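Local atomic coordinates of DNMT2 (PDB entry 4H0N), a protein that probably methylates cytosine 38 in the anticodon loop of tRNA(Asp), and probably DNA cytosines too, with S-adenosyl-L-methionine as methyl donor. Residues A[294-299]-A[319-324]. The protein carries 3 engineered substitutions. Residues are numbered along the deposited sequence; the frame is centred on the assembly and turned at random.
Sequences MCFPKS and VNVKVI
One backbone hydrogen bond ties the loop 294-299 to the start of helix 321-332: Val-321 N donates to Met-294 O over 3.0 Å, nearly along the C=O axis. That same oxygen lies near Asn-320 CA in a CA-H...O contact. As N-cap, Asn-320 has CG anti to the backbone N (chi1 -179°), and chi2 of -74° turns Asn-320 OD1 toward the helix to accept from Val-323 N at 3.0 Å, in the carbonyl plane, and more weakly from Lys-322 N.

Val-321 carries the apolar packing, between the Phe-296 ring and Cys-295. Val-321 CG2 sits over the middle of one face of the Phe-296 ring, 3.7 Å from its centroid, as a CH-pi contact. Cys-18 of helix 15-23 touches both side chains, and Tyr-300 meets the ring edge-to-face. A leucine in place of Phe-296 would lose the flat face and probably loosen the seat of Val-321. Cys-295 SG lies against Lys-322 CB (3.7 Å).

Met-294 bends at chi3 (74°), setting its CE methyl beside Val-319 O.

Cys-295, at positive phi, is the C-prime residue of a Schellman motif closing helix 287-293, so one helix's C-terminal turn meets another's N-cap, next to Val-319 of the S-adenosyl-L-homocysteine pocket.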
loop_
_atom_site.group_PDB
_atom_site.type_symbol
_atom_site.label_atom_id
_atom_site.label_comp_id
_atom_site.label_asym_id
_atom_site.label_seq_id
_atom_site.Cartn_x
_atom_site.Cartn_y
_atom_site.Cartn_z
ATOM N N MET A 294 7.875 -0.829 4.305
ATOM C CA MET A 294 7.142 -0.259 3.175
ATOM C C MET A 294 7.868 0.947 2.576
ATOM O O MET A 294 7.301 1.706 1.788
ATOM C CB MET A 294 5.715 0.097 3.575
ATOM C CG MET A 294 4.887 -1.116 3.942
ATOM S SD MET A 294 3.211 -0.676 4.400
ATOM C CE MET A 294 2.523 -0.288 2.794
ATOM N N CYS A 295 9.128 1.103 2.973
ATOM C CA CYS A 295 10.045 2.080 2.398
ATOM C C CYS A 295 9.632 3.527 2.612
ATOM O O CYS A 295 9.921 4.387 1.783
ATOM C CB CYS A 295 10.284 1.792 0.916
ATOM S SG CYS A 295 10.995 0.160 0.615
ATOM N N PHE A 296 8.960 3.801 3.721
ATOM C CA PHE A 296 8.739 5.184 4.116
ATOM C C PHE A 296 10.059 5.749 4.633
ATOM O O PHE A 296 10.934 4.992 5.063
ATOM C CB PHE A 296 7.664 5.278 5.195
ATOM C CG PHE A 296 6.260 5.233 4.664
ATOM C CD1 PHE A 296 5.742 4.067 4.123
ATOM C CD2 PHE A 296 5.442 6.353 4.730
ATOM C CE1 PHE A 296 4.439 4.021 3.646
ATOM C CE2 PHE A 296 4.138 6.311 4.254
ATOM C CZ PHE A 296 3.639 5.144 3.711
ATOM N N PRO A 297 10.221 7.078 4.572
ATOM C CA PRO A 297 11.444 7.686 5.107
ATOM C C PRO A 297 11.414 7.788 6.635
ATOM O O PRO A 297 10.343 7.720 7.236
ATOM C CB PRO A 297 11.452 9.081 4.467
ATOM C CG PRO A 297 10.021 9.379 4.182
ATOM C CD PRO A 297 9.363 8.056 3.878
ATOM N N LYS A 298 12.585 7.957 7.241
ATOM C CA LYS A 298 12.737 7.956 8.693
ATOM C C LYS A 298 12.148 9.208 9.340
ATOM O O LYS A 298 11.769 9.192 10.513
ATOM C CB LYS A 298 14.215 7.788 9.074
ATOM C CG LYS A 298 14.907 6.581 8.428
ATOM C CD LYS A 298 15.484 6.909 7.044
ATOM C CE LYS A 298 15.187 5.802 6.031
ATOM N NZ LYS A 298 15.517 6.198 4.628
ATOM N N SER A 299 12.070 10.288 8.571
ATOM C CA SER A 299 11.418 11.511 9.026
ATOM C C SER A 299 9.919 11.286 9.205
ATOM O O SER A 299 9.258 12.002 9.960
ATOM C CB SER A 299 11.678 12.667 8.050
ATOM O OG SER A 299 11.576 12.249 6.695
ATOM N N VAL A 319 0.807 2.253 0.682
ATOM C CA VAL A 319 1.558 1.845 -0.493
ATOM C C VAL A 319 3.010 1.574 -0.138
ATOM O O VAL A 319 3.494 2.030 0.900
ATOM C CB VAL A 319 1.544 2.958 -1.552
ATOM C CG1 VAL A 319 0.128 3.448 -1.794
ATOM C CG2 VAL A 319 2.430 4.118 -1.115
ATOM N N ASN A 320 3.709 0.832 -0.993
ATOM C CA ASN A 320 5.162 0.773 -0.890
ATOM C C ASN A 320 5.742 2.007 -1.571
ATOM O O ASN A 320 5.626 2.169 -2.782
ATOM C CB ASN A 320 5.733 -0.496 -1.517
ATOM C CG ASN A 320 7.251 -0.568 -1.397
ATOM O OD1 ASN A 320 7.980 0.134 -2.104
ATOM N ND2 ASN A 320 7.733 -1.418 -0.497
ATOM N N VAL A 321 6.357 2.876 -0.779
ATOM C CA VAL A 321 6.870 4.146 -1.270
ATOM C C VAL A 321 7.918 3.980 -2.380
ATOM O O VAL A 321 7.989 4.792 -3.299
ATOM C CB VAL A 321 7.405 5.011 -0.093
ATOM C CG1 VAL A 321 8.207 6.197 -0.586
ATOM C CG2 VAL A 321 6.251 5.472 0.777
ATOM N N LYS A 322 8.701 2.910 -2.314
ATOM C CA LYS A 322 9.781 2.704 -3.278
ATOM C C LYS A 322 9.289 2.358 -4.679
ATOM O O LYS A 322 9.746 2.932 -5.665
ATOM C CB LYS A 322 10.744 1.629 -2.781
ATOM C CG LYS A 322 11.740 1.158 -3.816
ATOM C CD LYS A 322 13.145 1.220 -3.266
ATOM C CE LYS A 322 14.049 0.231 -3.981
ATOM N NZ LYS A 322 15.496 0.515 -3.784
ATOM N N VAL A 323 8.359 1.416 -4.764
ATOM C CA VAL A 323 7.824 0.997 -6.052
ATOM C C VAL A 323 7.194 2.169 -6.809
ATOM O O VAL A 323 7.404 2.323 -8.014
ATOM C CB VAL A 323 6.794 -0.136 -5.889
ATOM C CG1 VAL A 323 6.204 -0.522 -7.234
ATOM C CG2 VAL A 323 7.443 -1.341 -5.227
ATOM N N ILE A 324 6.442 3.004 -6.099
ATOM C CA ILE A 324 5.760 4.128 -6.739
ATOM C C ILE A 324 6.751 5.185 -7.213
ATOM O O ILE A 324 6.593 5.770 -8.288
ATOM C CB ILE A 324 4.713 4.755 -5.804
ATOM C CG1 ILE A 324 3.598 3.752 -5.539
ATOM C CG2 ILE A 324 4.130 6.027 -6.404
ATOM C CD1 ILE A 324 2.533 4.299 -4.686
#